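Local coordinates for tyrosine-protein kinase receptor torso (Bombyx mori, PDB 5AOQ) that binds the neurohormone PTTH through its second extracellular fibronectin type III domain, activates MAPK signalling as a probable receptor tyrosine kinase, and helps initiate metamorphosis, at residues 71-76 and 204-209. Sequence-based numbering, arbitrary orientation.
Sequences SIRFET and KIWPTA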
ATOM      1  N   SER A  71       7.732  13.883  13.049  1.00 28.48           N
ATOM      2  CA  SER A  71       8.852  12.942  13.194  1.00 28.06           C
ATOM      3  C   SER A  71      10.052  13.490  13.984  1.00 28.01           C
ATOM      4  O   SER A  71      10.131  14.683  14.266  1.00 28.46           O
ATOM      5  CB  SER A  71       9.336  12.494  11.813  1.00 29.25           C
ATOM      6  OG  SER A  71       9.925  13.570  11.106  1.00 30.71           O
ATOM      7  N   ILE A  72      10.985  12.599  14.324  1.00 41.82           N
ATOM      8  CA  ILE A  72      12.241  12.961  14.992  1.00 42.02           C
ATOM      9  C   ILE A  72      13.402  12.183  14.390  1.00 42.71           C
ATOM     10  O   ILE A  72      13.310  10.975  14.214  1.00 42.30           O
ATOM     11  CB  ILE A  72      12.222  12.679  16.518  1.00 40.76           C
ATOM     12  CG1 ILE A  72      11.190  13.546  17.232  1.00 40.15           C
ATOM     13  CG2 ILE A  72      13.598  12.941  17.140  1.00 41.22           C
ATOM     14  CD1 ILE A  72       9.852  12.895  17.365  1.00 39.17           C
ATOM     15  N   ARG A  73      14.488  12.878  14.070  1.00 26.92           N
ATOM     16  CA  ARG A  73      15.697  12.234  13.556  1.00 27.76           C
ATOM     17  C   ARG A  73      16.884  12.457  14.488  1.00 28.00           C
ATOM     18  O   ARG A  73      17.241  13.596  14.789  1.00 28.52           O
ATOM     19  CB  ARG A  73      16.011  12.748  12.158  1.00 29.29           C
ATOM     20  CG  ARG A  73      14.924  12.399  11.169  1.00 29.33           C
ATOM     21  CD  ARG A  73      15.153  13.045   9.831  1.00 31.05           C
ATOM     22  NE  ARG A  73      13.959  12.948   9.004  1.00 31.23           N
ATOM     23  CZ  ARG A  73      13.843  13.466   7.788  1.00 32.81           C
ATOM     24  NH1 ARG A  73      14.853  14.130   7.244  1.00 34.34           N
ATOM     25  NH2 ARG A  73      12.710  13.320   7.119  1.00 33.02           N
ATOM     26  N   PHE A  74      17.487  11.359  14.934  1.00 27.77           N
ATOM     27  CA  PHE A  74      18.549  11.406  15.933  1.00 28.09           C
ATOM     28  C   PHE A  74      19.807  10.656  15.499  1.00 29.28           C
ATOM     29  O   PHE A  74      19.786   9.866  14.547  1.00 29.57           O
ATOM     30  CB  PHE A  74      18.045  10.826  17.256  1.00 26.81           C
ATOM     31  CG  PHE A  74      17.506   9.434  17.133  1.00 26.05           C
ATOM     32  CD1 PHE A  74      18.344   8.340  17.258  1.00 26.54           C
ATOM     33  CD2 PHE A  74      16.164   9.218  16.877  1.00 24.99           C
ATOM     34  CE1 PHE A  74      17.851   7.057  17.138  1.00 25.92           C
ATOM     35  CE2 PHE A  74      15.665   7.937  16.756  1.00 24.37           C
ATOM     36  CZ  PHE A  74      16.509   6.855  16.885  1.00 24.79           C
ATOM     37  N   GLU A  75      20.890  10.907  16.232  1.00 30.10           N
ATOM     38  CA  GLU A  75      22.183  10.276  15.991  1.00 31.53           C
ATOM     39  C   GLU A  75      22.637   9.489  17.215  1.00 31.53           C
ATOM     40  O   GLU A  75      22.343   9.861  18.353  1.00 30.85           O
ATOM     41  CB  GLU A  75      23.237  11.328  15.636  1.00 33.14           C
ATOM     42  CG  GLU A  75      24.604  10.748  15.287  1.00 35.12           C
ATOM     43  CD  GLU A  75      25.669  11.813  15.138  1.00 37.95           C
ATOM     44  OE1 GLU A  75      25.336  13.011  15.251  1.00 38.04           O
ATOM     45  OE2 GLU A  75      26.844  11.449  14.917  1.00 40.25           O
ATOM     46  N   THR A  76      23.354   8.399  16.965  1.00 51.65           N
ATOM     47  CA  THR A  76      23.909   7.571  18.027  1.00 52.06           C
ATOM     48  C   THR A  76      25.391   7.327  17.793  1.00 54.35           C
ATOM     49  O   THR A  76      25.933   7.694  16.751  1.00 55.49           O
ATOM     50  CB  THR A  76      23.194   6.216  18.114  1.00 50.95           C
ATOM     51  OG1 THR A  76      23.674   5.348  17.079  1.00 51.89           O
ATOM     52  CG2 THR A  76      21.698   6.396  17.969  1.00 49.00           C
ATOM     53  N   LYS A 204      15.602  11.241   1.466  1.00 61.30           N
ATOM     54  CA  LYS A 204      15.591  11.846   2.792  1.00 62.24           C
ATOM     55  C   LYS A 204      17.022  12.073   3.277  1.00 62.95           C
ATOM     56  O   LYS A 204      17.755  11.117   3.532  1.00 64.42           O
ATOM     57  CB  LYS A 204      14.817  10.955   3.767  1.00 64.24           C
ATOM     58  CG  LYS A 204      14.640  11.535   5.162  1.00 65.53           C
ATOM     59  CD  LYS A 204      13.994  10.524   6.108  1.00 67.71           C
ATOM     60  CE  LYS A 204      12.583  10.156   5.661  1.00 67.57           C
ATOM     61  NZ  LYS A 204      11.894   9.268   6.635  1.00 69.86           N
ATOM     62  N   ILE A 205      17.412  13.339   3.405  1.00 71.42           N
ATOM     63  CA  ILE A 205      18.782  13.691   3.769  1.00 72.24           C
ATOM     64  C   ILE A 205      18.941  13.911   5.271  1.00 74.43           C
ATOM     65  O   ILE A 205      18.346  14.824   5.853  1.00 74.53           O
ATOM     66  CB  ILE A 205      19.265  14.953   3.004  1.00 70.50           C
ATOM     67  CG1 ILE A 205      19.586  14.579   1.553  1.00 68.92           C
ATOM     68  CG2 ILE A 205      20.505  15.565   3.665  1.00 71.88           C
ATOM     69  CD1 ILE A 205      20.083  15.728   0.681  1.00 67.19           C
ATOM     70  N   TRP A 206      19.755  13.050   5.878  1.00 53.97           N
ATOM     71  CA  TRP A 206      20.139  13.165   7.279  1.00 59.18           C
ATOM     72  C   TRP A 206      21.010  14.407   7.453  1.00 61.67           C
ATOM     73  O   TRP A 206      21.478  14.970   6.466  1.00 59.05           O
ATOM     74  CB  TRP A 206      20.889  11.906   7.725  1.00 61.27           C
ATOM     75  CG  TRP A 206      20.145  10.637   7.466  1.00 59.25           C
ATOM     76  CD1 TRP A 206      20.341   9.767   6.434  1.00 56.18           C
ATOM     77  CD2 TRP A 206      19.081  10.094   8.254  1.00 60.85           C
ATOM     78  NE1 TRP A 206      19.464   8.715   6.531  1.00 55.96           N
ATOM     79  CE2 TRP A 206      18.680   8.891   7.639  1.00 58.64           C
ATOM     80  CE3 TRP A 206      18.428  10.508   9.418  1.00 64.44           C
ATOM     81  CZ2 TRP A 206      17.655   8.099   8.151  1.00 59.78           C
ATOM     82  CZ3 TRP A 206      17.412   9.720   9.924  1.00 65.37           C
ATOM     83  CH2 TRP A 206      17.035   8.530   9.291  1.00 62.98           C
ATOM     84  N   PRO A 207      21.240  14.843   8.703  1.00 62.44           N
ATOM     85  CA  PRO A 207      21.934  16.130   8.826  1.00 65.43           C
ATOM     86  C   PRO A 207      23.399  16.060   8.399  1.00 66.05           C
ATOM     87  O   PRO A 207      24.177  15.303   8.981  1.00 69.43           O
ATOM     88  CB  PRO A 207      21.810  16.455  10.317  1.00 72.40           C
ATOM     89  CG  PRO A 207      21.664  15.142  10.986  1.00 73.66           C
ATOM     90  CD  PRO A 207      21.020  14.201  10.012  1.00 67.14           C
ATOM     91  N   THR A 208      23.753  16.844   7.384  1.00 67.67           N
ATOM     92  CA  THR A 208      25.123  16.913   6.888  1.00 68.39           C
ATOM     93  C   THR A 208      25.639  18.344   6.943  1.00 71.66           C
ATOM     94  O   THR A 208      24.870  19.283   7.150  1.00 72.45           O
ATOM     95  CB  THR A 208      25.230  16.399   5.439  1.00 62.16           C
ATOM     96  OG1 THR A 208      24.466  17.246   4.571  1.00 58.36           O
ATOM     97  CG2 THR A 208      24.716  14.973   5.332  1.00 59.58           C
ATOM     98  N   ALA A 209      26.945  18.505   6.755  1.00 90.83           N
ATOM     99  CA  ALA A 209      27.555  19.827   6.724  1.00 94.38           C
ATOM    100  C   ALA A 209      27.025  20.613   5.533  1.00 89.14           C
ATOM    101  O   ALA A 209      26.740  21.806   5.638  1.00 91.34           O
ATOM    102  CB  ALA A 209      29.069  19.714   6.661  1.00 98.07           C
TER
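Arg-73, on the middle strand of a three-stranded antiparallel sheet in the first FN3 domain, meets the end of strand 198-205 and the loop after it in the second, the backbones coming closest at Arg-73 and Trp-206, whose CA atoms lie 7.7 Å apart. No hydrogen bond joins the two segments; one long side chain spans the gap. With CG anti to its own carbonyl carbon (chi1 -63°) and the chain extended from there to NE, Arg-73 carries its guanidinium over to Lys-204, whose methylene CG lies over one face, 3.3 Å from Arg-73 NH2. Farther back, the arginine stem passes the Trp-206 indole obliquely, Arg-73 CG 3.9 Å from Trp-206 CZ3. The two cationic ends lie near each other, Arg-73 NH2 4.2 Å from Lys-204 NZ, but each has a carboxylate beyond the two segments: the arginine forms a salt bridge with Asp-190 of the second domain, the lysine one with Glu-109 of the first. Were Arg-73 an alanine, Asp-190 would probably lose this partner and the Lys-204 methylenes the flat group lying against them. Since Asp-190 and Lys-204 are both implicated in PTTH binding, this interdomain charge network is consistent with a role in setting the geometry of the PTTH-binding region.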